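Protease Do-like 8, chloroplastic (Arabidopsis thaliana, PDB 4IC6) probably works as a serine endopeptidase of the HtrA (Deg) family in the chloroplast thylakoid, joining a trypsin-like protease domain to a PDZ domain. Local coordinates at residues A[157-160]-A[166-169]; A[315-320]-A[326-331]; A[80-85]-A[119-124]. The protein carries 1 engineered substitution. All blocks are in the same frame, centred on the assembly; numbering follows the deposited sequence.

How the contacts relate
Two of the three contacts share the serine protease domain and the third lies in the PDZ domain. Contact 3 comes first along the chain, within the barrel built from strands 42-47 to 127-131, and holds the predicted catalytic histidine. Contact 1 follows, in the hairpin of strands 155-160 and 168-176 that opens the second barrel; the centres of contacts 1 and 3 are about 20 Å apart. Contact 2 comes last, its centre about 36 Å from that of contact 1 and on the other side of the chain's centre, though its nearest atoms approach contact 3 to about 8 Å. The chain thus completes two barrels of the chymotrypsin-like fold before adding the PDZ module.

Contact 1 of 3, residues A[157-160]-A[166-169]; sequences LAIG and DHTL
Gly160 and Thr168 face each other as an antiparallel hydrogen-bonded pair: Thr168 N donates to Gly160 O at 2.9 Å, and Gly160 N donates to Thr168 O at 3.2 Å. The first of these bonds is close to straight, with an N-H...O angle of 160°. One step further, Ile159 and Leu169 form the non-hydrogen-bonded pair, where Ile159 CA leans its hydrogen on Thr168 O in a CA-H...O contact.

The tight part lies on the face that carries Ile159 and Leu169. The CG of Leu169 swings opposite its own backbone N (chi1 172°), which directs the branch back toward segment 157-160, where Leu169 CD1 lies 3.6 Å from Leu157 CB and 4.1 Å from Ile159 CG1. Helix 26-39 covers this patch through Leu34 and Ile31, and Leu209 of strand 207-210 packs against Ile159. His167 extends the packing: Ile159 CG2 meets its ring at the edge, while its NE2 is bonded to Val42 O.

Strands 155-160 and 168-176 are the first two of the second barrel of a chymotrypsin-like protease, joined as a hairpin, and Gly160 lies about 8 Å from the side chain of Ala204, the engineered residue at the predicted catalytic serine position.

On the face of Thr168 the fit is close at Gly160, where a side chain would strike Thr168 OG1, while beside Ala158 O a water makes the bridge. Thr168 OG1 stands between the backbone N and the carbonyl carbon (chi1 62°), accepting from this water at 2.9 Å, which also donates to Ala158 O; the hydroxyl is bonded to Gly202 O as well. Toward the turn the packing thins: Asp166 is partly exposed and barely touches the opposite strand, and its carboxylate instead reaches another chain, making a salt bridge through OD2 to Arg179 of the second subunit.

Contact 2 of 3, residues A[315-320]-A[326-331]; sequences DDKPVK and MKILDE
Ile328 projects from helix 322-329 toward segment 315-320, and its two branches serve different partners. The longer branch ends in Ile328 CD1, which comes to 3.9 Å from Val319 CG2 and 3.8 Å from Pro318 O, so that a methyl rests against both an apolar branch and a backbone carbonyl. The shorter branch, Ile328 CG2, meets the aliphatic part of Lys317 at CD, again at 3.8 Å. This division follows from the first torsion of Ile328 (chi1 -74°), which sets CG1 opposite the carbonyl carbon and leaves CG2 opposite the backbone N.

The orientations of the two partners differ as well. The side chains of Lys317 and Ile328 run past one another in opposite directions, meeting flank to flank, whereas Val319 lies at a slant to Ile328. The lysine chain bends about its CG-CD bond (chi3 97°), at the very methylene that touches Ile328. Tyr332 provides a further contact for Lys317.

In the PDZ domain this joins the short, weakly bonded strand at about 317-318, beside strand 310-314, to the helix that follows it; backbone bonding of Val319 to Val312 ties the segment into the sheet.

Across the contact the chemistry is van der Waals: methyls, methylenes and one carbonyl oxygen meet here, and lysine contributes its hydrocarbon stem. The fit therefore depends on shape and on partial burial, rather than on directional bonds.

Contact 3 of 3, residues A[80-85]-A[119-124]; sequences TNYHVI and VGADRA
Tyr82 lays its ring against the end of strand 111-122, where Arg123 covers one face and Ala121 meets it obliquely. Its CG lies opposite the backbone N (chi1 -178°), which extends the side chain away from its own backbone toward the strand. Tyr82 CD1 comes to 3.4 Å from Arg123 N and 3.6 Å from Ala121 CB. Over the face, Arg123 CB makes a CH-pi contact, 4.0 Å from the ring centroid and 23° off the normal.

Arg123 leaves its backbone in the same extended manner, then bends at chi3, which brings its guanidinium round beside the far part of the ring. There Tyr82 CE2 lies over one face of that group, toward its rim, at 4.2 Å from Arg123 CZ, with the two planes 37° apart. The guanidinium is held by Thr185 O, to which NH2 is bonded. With alanine in place of Tyr82 the CH-pi partner of Arg123 CB is gone, which would probably leave a gap beside Ala121 and the guanidinium held mainly by its bond to Thr185 O.

Segment 80-85 also carries His83, the predicted charge-relay histidine, whose backbone N is bonded to Asp126 OD1, and Tyr82 packs on that predicted catalytic aspartate. The contact joins the loop after strand 77-80 to the end of strand 111-122, with strand 127-131 between these two in the first barrel and Leu89 of helix 86-90 touching both Tyr82 and Ala121.

Contact 1 of 3, residues A[157-160]-A[166-169]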
loop_
_atom_site.group_PDB
_atom_site.type_symbol
_atom_site.label_atom_id
_atom_site.label_comp_id
_atom_site.label_asym_id
_atom_site.label_seq_id
_atom_site.Cartn_x
_atom_site.Cartn_y
_atom_site.Cartn_z
ATOM N N LEU A 157 16.474 24.389 15.639
ATOM C CA LEU A 157 17.246 23.150 15.602
ATOM C C LEU A 157 16.558 22.088 16.441
ATOM O O LEU A 157 16.204 22.327 17.593
ATOM C CB LEU A 157 18.690 23.329 16.103
ATOM C CG LEU A 157 19.402 24.661 16.341
ATOM C CD1 LEU A 157 20.862 24.370 16.727
ATOM C CD2 LEU A 157 19.348 25.617 15.157
ATOM N N ALA A 158 16.371 20.915 15.856
ATOM C CA ALA A 158 15.758 19.799 16.559
ATOM C C ALA A 158 16.865 18.795 16.893
ATOM O O ALA A 158 17.536 18.280 15.986
ATOM C CB ALA A 158 14.683 19.153 15.671
ATOM N N ILE A 159 17.077 18.550 18.184
ATOM C CA ILE A 159 18.159 17.683 18.640
ATOM C C ILE A 159 17.547 16.411 19.227
ATOM O O ILE A 159 16.510 16.457 19.888
ATOM C CB ILE A 159 19.063 18.411 19.677
ATOM C CG1 ILE A 159 19.614 19.707 19.073
ATOM C CG2 ILE A 159 20.191 17.510 20.172
ATOM C CD1 ILE A 159 20.645 20.428 19.925
ATOM N N GLY A 160 18.180 15.274 18.956
ATOM C CA GLY A 160 17.778 14.012 19.547
ATOM C C GLY A 160 18.951 13.238 20.115
ATOM O O GLY A 160 20.106 13.480 19.778
ATOM N N ASP A 166 24.923 8.618 20.738
ATOM C CA ASP A 166 25.327 9.841 20.056
ATOM C C ASP A 166 24.171 10.832 20.046
ATOM O O ASP A 166 23.199 10.658 20.780
ATOM C CB ASP A 166 25.765 9.538 18.626
ATOM C CG ASP A 166 24.611 9.092 17.747
ATOM O OD1 ASP A 166 23.446 9.146 18.217
ATOM O OD2 ASP A 166 24.865 8.701 16.579
ATOM N N HIS A 167 24.267 11.864 19.207
ATOM C CA HIS A 167 23.169 12.812 19.054
ATOM C C HIS A 167 22.883 13.103 17.587
ATOM O O HIS A 167 23.748 12.907 16.725
ATOM C CB HIS A 167 23.456 14.114 19.815
ATOM C CG HIS A 167 23.320 13.986 21.300
ATOM N ND1 HIS A 167 24.243 13.316 22.080
ATOM C CD2 HIS A 167 22.361 14.429 22.146
ATOM C CE1 HIS A 167 23.859 13.359 23.344
ATOM N NE2 HIS A 167 22.722 14.027 23.412
ATOM N N THR A 168 21.673 13.584 17.317
ATOM C CA THR A 168 21.235 13.891 15.956
ATOM C C THR A 168 20.829 15.336 15.868
ATOM O O THR A 168 20.454 15.931 16.867
ATOM C CB THR A 168 19.997 13.062 15.560
ATOM O OG1 THR A 168 18.909 13.390 16.433
ATOM C CG2 THR A 168 20.280 11.575 15.696
ATOM N N LEU A 169 20.850 15.896 14.664
ATOM C CA LEU A 169 20.385 17.269 14.496
ATOM C C LEU A 169 19.628 17.382 13.197
ATOM O O LEU A 169 20.028 16.794 12.193
ATOM C CB LEU A 169 21.580 18.209 14.418
ATOM C CG LEU A 169 21.288 19.666 14.050
ATOM C CD1 LEU A 169 20.479 20.300 15.159
ATOM C CD2 LEU A 169 22.591 20.412 13.852
HETATM O O HOH W 1 17.599 15.619 15.214
#

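Contact 2 of 3, residues A[315-320]-A[326-331]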
loop_
_atom_site.group_PDB
_atom_site.type_symbol
_atom_site.label_atom_id
_atom_site.label_comp_id
_atom_site.label_asym_id
_atom_site.label_seq_id
_atom_site.Cartn_x
_atom_site.Cartn_y
_atom_site.Cartn_z
ATOM N N ASP A 315 -17.352 34.541 29.900
ATOM C CA ASP A 315 -17.593 35.656 30.798
ATOM C C ASP A 315 -17.400 36.926 29.970
ATOM O O ASP A 315 -18.222 37.249 29.106
ATOM C CB ASP A 315 -16.613 35.626 31.983
ATOM C CG ASP A 315 -16.910 34.502 32.968
ATOM O OD1 ASP A 315 -18.078 34.072 33.028
ATOM O OD2 ASP A 315 -15.980 34.047 33.682
ATOM N N ASP A 316 -16.294 37.622 30.215
ATOM C CA ASP A 316 -15.983 38.844 29.485
ATOM C C ASP A 316 -14.975 38.595 28.361
ATOM O O ASP A 316 -15.148 39.079 27.243
ATOM C CB ASP A 316 -15.471 39.921 30.442
ATOM N N LYS A 317 -13.936 37.825 28.672
ATOM C CA LYS A 317 -12.766 37.657 27.803
ATOM C C LYS A 317 -13.039 36.972 26.466
ATOM O O LYS A 317 -13.523 35.839 26.429
ATOM C CB LYS A 317 -11.652 36.924 28.562
ATOM C CG LYS A 317 -12.114 35.672 29.295
ATOM C CD LYS A 317 -11.093 35.196 30.326
ATOM C CE LYS A 317 -11.431 35.697 31.725
ATOM N NZ LYS A 317 -10.547 35.084 32.758
ATOM N N PRO A 318 -12.696 37.659 25.361
ATOM C CA PRO A 318 -12.948 37.212 23.985
ATOM C C PRO A 318 -12.201 35.933 23.617
ATOM O O PRO A 318 -11.063 35.720 24.043
ATOM C CB PRO A 318 -12.425 38.381 23.135
ATOM C CG PRO A 318 -11.369 39.015 23.994
ATOM C CD PRO A 318 -11.918 38.912 25.395
ATOM N N VAL A 319 -12.848 35.108 22.797
ATOM C CA VAL A 319 -12.287 33.844 22.336
ATOM C C VAL A 319 -12.149 33.849 20.811
ATOM O O VAL A 319 -13.153 33.869 20.094
ATOM C CB VAL A 319 -13.209 32.663 22.719
ATOM C CG1 VAL A 319 -12.598 31.341 22.261
ATOM C CG2 VAL A 319 -13.504 32.653 24.229
ATOM N N LYS A 320 -10.909 33.796 20.330
ATOM C CA LYS A 320 -10.617 33.871 18.897
ATOM C C LYS A 320 -10.886 32.548 18.184
ATOM O O LYS A 320 -11.415 32.529 17.071
ATOM C CB LYS A 320 -9.173 34.299 18.675
ATOM N N MET A 326 -9.796 26.651 25.000
ATOM C CA MET A 326 -9.161 25.671 25.879
ATOM C C MET A 326 -8.181 26.346 26.832
ATOM O O MET A 326 -8.229 26.133 28.046
ATOM C CB MET A 326 -8.441 24.601 25.059
ATOM C CG MET A 326 -9.324 23.928 24.017
ATOM S SD MET A 326 -10.846 23.303 24.758
ATOM C CE MET A 326 -10.289 21.744 25.430
ATOM N N LYS A 327 -7.290 27.159 26.279
ATOM C CA LYS A 327 -6.322 27.889 27.090
ATOM C C LYS A 327 -7.006 28.715 28.178
ATOM O O LYS A 327 -6.573 28.723 29.329
ATOM C CB LYS A 327 -5.449 28.790 26.205
ATOM C CG LYS A 327 -3.958 28.587 26.403
ATOM C CD LYS A 327 -3.194 28.777 25.100
ATOM C CE LYS A 327 -3.365 30.188 24.565
ATOM N NZ LYS A 327 -2.908 30.313 23.152
ATOM N N ILE A 328 -8.081 29.403 27.814
ATOM C CA ILE A 328 -8.795 30.242 28.770
ATOM C C ILE A 328 -9.422 29.404 29.879
ATOM O O ILE A 328 -9.338 29.748 31.063
ATOM C CB ILE A 328 -9.889 31.074 28.078
ATOM C CG1 ILE A 328 -9.256 32.216 27.273
ATOM C CG2 ILE A 328 -10.855 31.638 29.093
ATOM C CD1 ILE A 328 -10.139 32.765 26.163
ATOM N N LEU A 329 -10.057 28.303 29.490
ATOM C CA LEU A 329 -10.734 27.440 30.453
ATOM C C LEU A 329 -9.754 26.809 31.428
ATOM O O LEU A 329 -10.069 26.642 32.609
ATOM C CB LEU A 329 -11.548 26.363 29.732
ATOM C CG LEU A 329 -12.740 26.939 28.960
ATOM C CD1 LEU A 329 -13.488 25.855 28.206
ATOM C CD2 LEU A 329 -13.669 27.666 29.920
ATOM N N ASP A 330 -8.565 26.467 30.936
ATOM C CA ASP A 330 -7.552 25.805 31.757
ATOM C C ASP A 330 -7.108 26.631 32.973
ATOM O O ASP A 330 -6.408 26.119 33.850
ATOM C CB ASP A 330 -6.347 25.409 30.909
ATOM N N GLU A 331 -7.515 27.900 33.028
ATOM C CA GLU A 331 -7.139 28.769 34.144
ATOM C C GLU A 331 -8.255 28.911 35.179
ATOM O O GLU A 331 -8.043 29.444 36.273
ATOM C CB GLU A 331 -6.668 30.141 33.645
ATOM C CG GLU A 331 -5.203 30.174 33.182
ATOM C CD GLU A 331 -4.222 30.419 34.326
ATOM O OE1 GLU A 331 -4.253 31.524 34.912
ATOM O OE2 GLU A 331 -3.418 29.510 34.638
#

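Contact 3 of 3, residues A[80-85]-A[119-124]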
loop_
_atom_site.group_PDB
_atom_site.type_symbol
_atom_site.label_atom_id
_atom_site.label_comp_id
_atom_site.label_asym_id
_atom_site.label_seq_id
_atom_site.Cartn_x
_atom_site.Cartn_y
_atom_site.Cartn_z
ATOM N N THR A 80 9.984 14.622 28.674
ATOM C CA THR A 80 9.891 13.916 27.390
ATOM C C THR A 80 8.437 13.854 26.923
ATOM O O THR A 80 7.544 14.362 27.605
ATOM C CB THR A 80 10.454 12.478 27.513
ATOM O OG1 THR A 80 10.635 11.898 26.212
ATOM C CG2 THR A 80 9.508 11.606 28.338
ATOM N N ASN A 81 8.193 13.231 25.774
ATOM C CA ASN A 81 6.820 12.938 25.373
ATOM C C ASN A 81 6.234 11.791 26.199
ATOM O O ASN A 81 6.936 10.842 26.579
ATOM C CB ASN A 81 6.724 12.537 23.898
ATOM C CG ASN A 81 6.936 13.699 22.955
ATOM O OD1 ASN A 81 7.754 13.617 22.038
ATOM N ND2 ASN A 81 6.197 14.782 23.162
ATOM N N TYR A 82 4.934 11.889 26.454
ATOM C CA TYR A 82 4.155 10.800 27.008
ATOM C C TYR A 82 4.400 9.588 26.108
ATOM O O TYR A 82 4.636 8.485 26.582
ATOM C CB TYR A 82 2.672 11.205 27.019
ATOM C CG TYR A 82 1.700 10.198 27.621
ATOM C CD1 TYR A 82 1.054 10.463 28.822
ATOM C CD2 TYR A 82 1.388 9.016 26.961
ATOM C CE1 TYR A 82 0.147 9.558 29.370
ATOM C CE2 TYR A 82 0.486 8.110 27.500
ATOM C CZ TYR A 82 -0.128 8.390 28.707
ATOM O OH TYR A 82 -1.020 7.491 29.249
ATOM N N HIS A 83 4.392 9.816 24.799
ATOM C CA HIS A 83 4.550 8.731 23.837
ATOM C C HIS A 83 5.880 7.970 23.889
ATOM O O HIS A 83 5.900 6.792 23.563
ATOM C CB HIS A 83 4.305 9.222 22.392
ATOM C CG HIS A 83 4.281 8.109 21.384
ATOM N ND1 HIS A 83 5.305 7.894 20.485
ATOM C CD2 HIS A 83 3.374 7.133 21.162
ATOM C CE1 HIS A 83 5.019 6.834 19.743
ATOM N NE2 HIS A 83 3.850 6.361 20.129
ATOM N N VAL A 84 6.989 8.606 24.278
ATOM C CA VAL A 84 8.242 7.853 24.276
ATOM C C VAL A 84 8.245 6.757 25.355
ATOM O O VAL A 84 8.900 5.725 25.205
ATOM C CB VAL A 84 9.529 8.721 24.362
ATOM C CG1 VAL A 84 9.484 9.890 23.378
ATOM C CG2 VAL A 84 9.806 9.173 25.777
ATOM N N ILE A 85 7.496 6.975 26.432
ATOM C CA ILE A 85 7.284 5.907 27.407
ATOM C C ILE A 85 5.843 5.433 27.416
ATOM O O ILE A 85 5.322 5.062 28.463
ATOM C CB ILE A 85 7.710 6.325 28.832
ATOM C CG1 ILE A 85 7.055 7.651 29.239
ATOM C CG2 ILE A 85 9.210 6.433 28.914
ATOM C CD1 ILE A 85 6.902 7.801 30.754
ATOM N N VAL A 119 7.458 10.496 37.371
ATOM C CA VAL A 119 7.016 11.607 38.202
ATOM C C VAL A 119 5.555 11.923 37.908
ATOM O O VAL A 119 4.726 12.001 38.812
ATOM C CB VAL A 119 7.894 12.851 37.983
ATOM C CG1 VAL A 119 7.350 14.029 38.780
ATOM C CG2 VAL A 119 9.332 12.539 38.397
ATOM N N GLY A 120 5.234 12.104 36.628
ATOM C CA GLY A 120 3.854 12.236 36.218
ATOM C C GLY A 120 3.795 12.305 34.707
ATOM O O GLY A 120 4.812 12.501 34.049
ATOM N N ALA A 121 2.609 12.111 34.154
ATOM C CA ALA A 121 2.449 12.115 32.714
ATOM C C ALA A 121 1.151 12.844 32.408
ATOM O O ALA A 121 0.239 12.840 33.226
ATOM C CB ALA A 121 2.394 10.680 32.209
ATOM N N ASP A 122 1.069 13.483 31.245
ATOM C CA ASP A 122 -0.179 14.103 30.811
ATOM C C ASP A 122 -0.425 13.779 29.343
ATOM O O ASP A 122 0.231 14.321 28.455
ATOM C CB ASP A 122 -0.147 15.623 31.020
ATOM C CG ASP A 122 -1.471 16.296 30.650
ATOM O OD1 ASP A 122 -2.522 15.941 31.234
ATOM O OD2 ASP A 122 -1.467 17.179 29.758
ATOM N N ARG A 123 -1.376 12.891 29.093
ATOM C CA ARG A 123 -1.629 12.426 27.736
ATOM C C ARG A 123 -2.099 13.549 26.803
ATOM O O ARG A 123 -1.670 13.632 25.648
ATOM C CB ARG A 123 -2.631 11.272 27.761
ATOM C CG ARG A 123 -2.970 10.747 26.390
ATOM C CD ARG A 123 -3.581 9.350 26.403
ATOM N NE ARG A 123 -3.067 8.628 25.241
ATOM C CZ ARG A 123 -2.858 7.318 25.173
ATOM N NH1 ARG A 123 -3.146 6.534 26.210
ATOM N NH2 ARG A 123 -2.360 6.801 24.057
ATOM N N ALA A 124 -2.960 14.423 27.314
ATOM C CA ALA A 124 -3.527 15.512 26.516
ATOM C C ALA A 124 -2.461 16.398 25.872
ATOM O O ALA A 124 -2.616 16.824 24.735
ATOM C CB ALA A 124 -4.484 16.345 27.365
#